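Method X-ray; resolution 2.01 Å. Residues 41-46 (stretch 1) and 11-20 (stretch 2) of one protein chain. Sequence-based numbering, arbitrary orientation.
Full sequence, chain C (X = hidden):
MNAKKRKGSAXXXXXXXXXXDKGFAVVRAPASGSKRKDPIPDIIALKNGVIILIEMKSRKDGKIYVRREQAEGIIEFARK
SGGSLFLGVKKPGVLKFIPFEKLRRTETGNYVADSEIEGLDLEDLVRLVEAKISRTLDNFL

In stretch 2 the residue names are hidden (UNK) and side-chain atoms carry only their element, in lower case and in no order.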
ATOM      1  N   PRO C  41      -6.244   0.648  17.222  1.00 28.93           N
ATOM      2  CA  PRO C  41      -4.839   1.084  17.436  1.00 28.56           C
ATOM      3  C   PRO C  41      -4.702   2.149  18.545  1.00 31.68           C
ATOM      4  O   PRO C  41      -5.589   2.998  18.702  1.00 28.72           O
ATOM      5  CB  PRO C  41      -4.432   1.631  16.064  1.00 29.95           C
ATOM      6  CG  PRO C  41      -5.380   0.967  15.096  1.00 32.83           C
ATOM      7  CD  PRO C  41      -6.671   0.877  15.827  1.00 28.72           C
ATOM      8  N   ASP C  42      -3.612   2.068  19.345  1.00 29.41           N
ATOM      9  CA  ASP C  42      -3.300   2.965  20.474  1.00 29.50           C
ATOM     10  C   ASP C  42      -3.304   4.409  20.100  1.00 35.30           C
ATOM     11  O   ASP C  42      -3.777   5.232  20.883  1.00 35.55           O
ATOM     12  CB  ASP C  42      -1.951   2.607  21.137  1.00 31.31           C
ATOM     13  CG  ASP C  42      -1.974   1.247  21.800  1.00 42.30           C
ATOM     14  OD1 ASP C  42      -2.947   0.958  22.530  1.00 45.68           O
ATOM     15  OD2 ASP C  42      -1.024   0.472  21.591  1.00 40.62           O
ATOM     16  N   ILE C  43      -2.773   4.725  18.912  1.00 31.67           N
ATOM     17  CA  ILE C  43      -2.686   6.090  18.423  1.00 30.83           C
ATOM     18  C   ILE C  43      -3.201   6.138  17.007  1.00 34.50           C
ATOM     19  O   ILE C  43      -2.782   5.336  16.153  1.00 34.04           O
ATOM     20  CB  ILE C  43      -1.231   6.631  18.493  1.00 34.39           C
ATOM     21  CG1 ILE C  43      -0.650   6.606  19.932  1.00 34.48           C
ATOM     22  CG2 ILE C  43      -1.131   8.041  17.874  1.00 35.71           C
ATOM     23  CD1 ILE C  43       0.905   6.752  20.003  1.00 36.59           C
ATOM     24  N   ILE C  44      -4.102   7.095  16.762  1.00 29.27           N
ATOM     25  CA  ILE C  44      -4.633   7.362  15.445  1.00 29.24           C
ATOM     26  C   ILE C  44      -4.264   8.802  15.162  1.00 33.33           C
ATOM     27  O   ILE C  44      -4.649   9.694  15.913  1.00 33.31           O
ATOM     28  CB  ILE C  44      -6.157   7.098  15.331  1.00 31.16           C
ATOM     29  CG1 ILE C  44      -6.457   5.616  15.525  1.00 31.02           C
ATOM     30  CG2 ILE C  44      -6.704   7.576  13.977  1.00 29.47           C
ATOM     31  CD1 ILE C  44      -7.875   5.339  15.970  1.00 34.68           C
ATOM     32  N   ALA C  45      -3.470   9.021  14.120  1.00 29.58           N
ATOM     33  CA  ALA C  45      -3.042  10.360  13.744  1.00 28.89           C
ATOM     34  C   ALA C  45      -3.519  10.655  12.337  1.00 31.81           C
ATOM     35  O   ALA C  45      -3.358   9.837  11.437  1.00 30.35           O
ATOM     36  CB  ALA C  45      -1.533  10.485  13.843  1.00 29.56           C
ATOM     37  N   LEU C  46      -4.156  11.802  12.170  1.00 30.23           N
ATOM     38  CA  LEU C  46      -4.741  12.188  10.895  1.00 31.43           C
ATOM     39  C   LEU C  46      -4.258  13.558  10.450  1.00 36.62           C
ATOM     40  O   LEU C  46      -4.201  14.487  11.259  1.00 35.36           O
ATOM     41  CB  LEU C  46      -6.281  12.212  10.994  1.00 31.38           C
ATOM     42  CG  LEU C  46      -6.979  11.084  11.751  1.00 34.89           C
ATOM     43  CD1 LEU C  46      -8.438  11.487  12.110  1.00 33.63           C
ATOM     44  CD2 LEU C  46      -6.882   9.738  10.973  1.00 32.65           C
ATOM     45  N   UNK C  11       6.434   7.385  26.420  1.00 60.69           N
ATOM     46  CA  UNK C  11       6.807   7.202  25.014  1.00 59.31           C
ATOM     47  C   UNK C  11       5.570   7.531  24.154  1.00 62.04           C
ATOM     48  O   UNK C  11       5.691   8.245  23.160  1.00 62.08           O
ATOM     49  c   UNK C  11       8.540   5.441  25.639  1.00 62.36           C
ATOM     50  c   UNK C  11       7.759   5.592  23.270  1.00 61.86           C
ATOM     51  c   UNK C  11       7.356   5.767  24.733  1.00 62.42           C
ATOM     52  N   UNK C  12       4.388   7.026  24.567  1.00 57.50           N
ATOM     53  CA  UNK C  12       3.111   7.250  23.901  1.00 56.85           C
ATOM     54  C   UNK C  12       2.814   8.749  23.890  1.00 58.71           C
ATOM     55  O   UNK C  12       2.512   9.288  22.827  1.00 58.90           O
ATOM     56  c   UNK C  12       0.752   6.232  23.738  1.00 74.04           C
ATOM     57  c   UNK C  12      -0.234   5.164  24.184  1.00100.36           C
ATOM     58  o   UNK C  12       0.139   4.335  25.046  1.00 93.74           O
ATOM     59  c   UNK C  12       1.996   6.455  24.597  1.00 58.50           C
ATOM     60  o   UNK C  12      -1.380   5.152  23.673  1.00106.73           O
ATOM     61  N   UNK C  13       2.994   9.431  25.049  1.00 53.59           N
ATOM     62  CA  UNK C  13       2.802  10.887  25.202  1.00 53.11           C
ATOM     63  C   UNK C  13       3.746  11.681  24.306  1.00 54.45           C
ATOM     64  O   UNK C  13       3.295  12.620  23.659  1.00 53.67           O
ATOM     65  n   UNK C  13      -1.598  11.311  30.519  1.00118.22           N
ATOM     66  c   UNK C  13       2.916  11.344  26.670  1.00 55.03           C
ATOM     67  n   UNK C  13       0.040   9.728  30.261  1.00119.25           N
ATOM     68  c   UNK C  13      -0.398  10.968  30.068  1.00129.80           C
ATOM     69  c   UNK C  13       1.693  11.584  28.889  1.00 89.27           C
ATOM     70  n   UNK C  13       0.357  11.856  29.424  1.00108.91           N
ATOM     71  c   UNK C  13       1.628  11.122  27.448  1.00 72.34           C
ATOM     72  N   UNK C  14       5.041  11.271  24.237  1.00 49.45           N
ATOM     73  CA  UNK C  14       6.106  11.831  23.393  1.00 48.35           C
ATOM     74  C   UNK C  14       5.770  11.708  21.901  1.00 50.65           C
ATOM     75  O   UNK C  14       6.113  12.601  21.132  1.00 50.38           O
ATOM     76  c   UNK C  14       8.594  11.909  24.144  1.00 80.67           C
ATOM     77  c   UNK C  14       7.417  11.077  23.659  1.00 51.26           C
ATOM     78  n   UNK C  14       8.351  12.923  24.981  1.00 69.71           N
ATOM     79  o   UNK C  14       9.751  11.614  23.813  1.00 76.60           O
ATOM     80  N   UNK C  15       5.140  10.577  21.487  1.00 45.47           N
ATOM     81  CA  UNK C  15       4.743  10.327  20.095  1.00 43.66           C
ATOM     82  C   UNK C  15       3.561  11.246  19.734  1.00 46.20           C
ATOM     83  O   UNK C  15       3.593  11.908  18.693  1.00 45.41           O
ATOM     84  c   UNK C  15       5.735   7.964  19.973  1.00 45.75           C
ATOM     85  c   UNK C  15       4.451   8.816  19.830  1.00 45.59           C
ATOM     86  c   UNK C  15       5.549   6.411  19.968  1.00 46.59           C
ATOM     87  c   UNK C  15       3.811   8.614  18.445  1.00 45.74           C
ATOM     88  N   UNK C  16       2.537  11.298  20.611  1.00 43.44           N
ATOM     89  CA  UNK C  16       1.323  12.117  20.434  1.00 44.23           C
ATOM     90  C   UNK C  16       1.680  13.601  20.290  1.00 48.54           C
ATOM     91  O   UNK C  16       1.207  14.263  19.358  1.00 47.58           O
ATOM     92  c   UNK C  16      -0.333  10.451  21.421  1.00 47.87           C
ATOM     93  c   UNK C  16      -0.836  12.899  21.543  1.00 47.56           C
ATOM     94  c   UNK C  16       0.270  11.854  21.550  1.00 48.25           C
ATOM     95  N   UNK C  17       2.588  14.088  21.161  1.00 45.21           N
ATOM     96  CA  UNK C  17       3.039  15.480  21.181  1.00 44.89           C
ATOM     97  C   UNK C  17       3.799  15.865  19.914  1.00 46.90           C
ATOM     98  O   UNK C  17       3.567  16.946  19.385  1.00 47.10           O
ATOM     99  c   UNK C  17       3.876  15.752  22.427  1.00 50.78           C
ATOM    100  o   UNK C  17       4.261  17.116  22.475  1.00 67.13           O
ATOM    101  N   UNK C  18       4.708  15.005  19.436  1.00 41.99           N
ATOM    102  CA  UNK C  18       5.483  15.264  18.229  1.00 40.89           C
ATOM    103  C   UNK C  18       4.627  15.209  16.963  1.00 42.50           C
ATOM    104  O   UNK C  18       4.785  16.080  16.106  1.00 42.33           O
ATOM    105  n   UNK C  18       8.356  16.430  16.537  0.50 63.83           N
ATOM    106  c   UNK C  18       8.916  15.455  17.478  0.50 52.64           C
ATOM    107  c   UNK C  18       6.723  14.366  18.160  1.00 40.93           C
ATOM    108  c   UNK C  18       8.650  17.727  16.530  0.50 79.83           C
ATOM    109  c   UNK C  18       7.974  15.119  18.627  1.00 43.17           C
ATOM    110  n   UNK C  18       9.502  18.229  17.419  0.50 62.56           N
ATOM    111  n   UNK C  18       8.102  18.530  15.628  0.50 70.37           N
ATOM    112  N   UNK C  19       3.663  14.250  16.884  1.00 37.05           N
ATOM    113  CA  UNK C  19       2.716  14.203  15.755  1.00 36.54           C
ATOM    114  C   UNK C  19       1.850  15.462  15.726  1.00 39.77           C
ATOM    115  O   UNK C  19       1.639  16.045  14.651  1.00 38.31           O
ATOM    116  c   UNK C  19       3.024  11.653  13.903  1.00 42.27           C
ATOM    117  c   UNK C  19       1.786  10.423  15.719  1.00 41.79           C
ATOM    118  c   UNK C  19       1.858  12.926  15.769  1.00 36.62           C
ATOM    119  c   UNK C  19       2.604  11.640  15.389  1.00 41.44           C
ATOM    120  N   UNK C  20       1.425  15.931  16.913  1.00 38.17           N
ATOM    121  CA  UNK C  20       0.678  17.189  17.034  1.00 40.35           C
ATOM    122  C   UNK C  20       1.527  18.388  16.570  1.00 46.46           C
ATOM    123  O   UNK C  20       1.026  19.213  15.804  1.00 47.52           O
ATOM    124  c   UNK C  20      -3.373  15.395  21.334  1.00 75.41           C
ATOM    125  n   UNK C  20      -4.456  14.626  21.360  1.00 54.15           N
ATOM    126  c   UNK C  20      -1.756  16.761  20.043  1.00 57.59           C
ATOM    127  c   UNK C  20       0.122  17.386  18.452  1.00 42.30           C
ATOM    128  c   UNK C  20      -1.158  16.583  18.668  1.00 49.46           C
ATOM    129  n   UNK C  20      -2.958  15.933  20.190  1.00 70.47           N
ATOM    130  n   UNK C  20      -2.697  15.605  22.456  1.00 62.79           N
TER

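Position 11 opens the helical segment with three side-chain carbons, one carrying the other two, and touches nothing on stretch 1. This beta-branched, wholly apolar fork is Val11, apolar and partly exposed.

Position 12 has three carbons in a row, the third carrying two oxygens, and touches Asp42 and Ile43. The carboxylate on this chain makes it Glu12. Its CA-to-CB bond points sideways, but the extended chain brings its end nearer the strand. CG lies 3.8 Å from Ile43 CD1, and OE1 lies 3.6 Å from Asp42 CB. The residue as a whole is partly exposed, a place that suits a chain with both apolar carbons and a charged end.

Position 13 shows three carbons, a nitrogen, then a carbon bearing two more nitrogens, with no contact to stretch 1. That guanidinium makes it Arg13, pointing away from the strand, exposed and poorly ordered, as suits a long charged chain in solvent.

At position 14, two carbons end in one oxygen and one nitrogen, clear of stretch 1. This is the amide of Asn14, whose polarity suits its exposed place.

Position 15 carries four carbons forked at the first, one arm two carbons long, and touches Ile43; this is Ile15. It points toward the strand, its CG2 3.8 Å from Ile43 CD1, and a wholly apolar chain suits its buried place.

Position 16 repeats the three-carbon fork of position 11, also touches Ile43, and is Val16. Pointing sideways, this compact, buried apolar side chain still brings CG2 to 4.1 Å from Ile43 CG1.

Position 17, one carbon and one oxygen without contact to stretch 1, is Ser17, a small polar residue suited to exposure.

Position 18 again has the three-carbon chain and three nitrogens of a guanidinium, touching nothing on stretch 1: Arg18, its charge suited to an exposed site.

Position 19 has four carbons forked at the second and touches Ile43 and Ala45, the mark of Leu19. It points toward the strand, and its CD1 reaches Ala45 CB at 3.8 Å and Ile43 CG2 at 4.3 Å, apolar packing that suits a buried leucine.

Position 20 ends in another guanidinium on three carbons, without contact to stretch 1: Arg20, charged, exposed and hydrogen-bonded elsewhere in the structure.

The contact rests on apolar packing, with no hydrogen bond between the stretches. Helix and strand run nearly parallel, their directions 6° apart. Strand alternation turns Ile43 and Ala45 toward the helix and Ile44 away. Ile43, covered most, meets Glu12, Ile15, Val16 and Leu19, whose three- and four-residue spacing gathers them along one side of the helix.

Stretch 2 (11-20) VERNIVSRLR
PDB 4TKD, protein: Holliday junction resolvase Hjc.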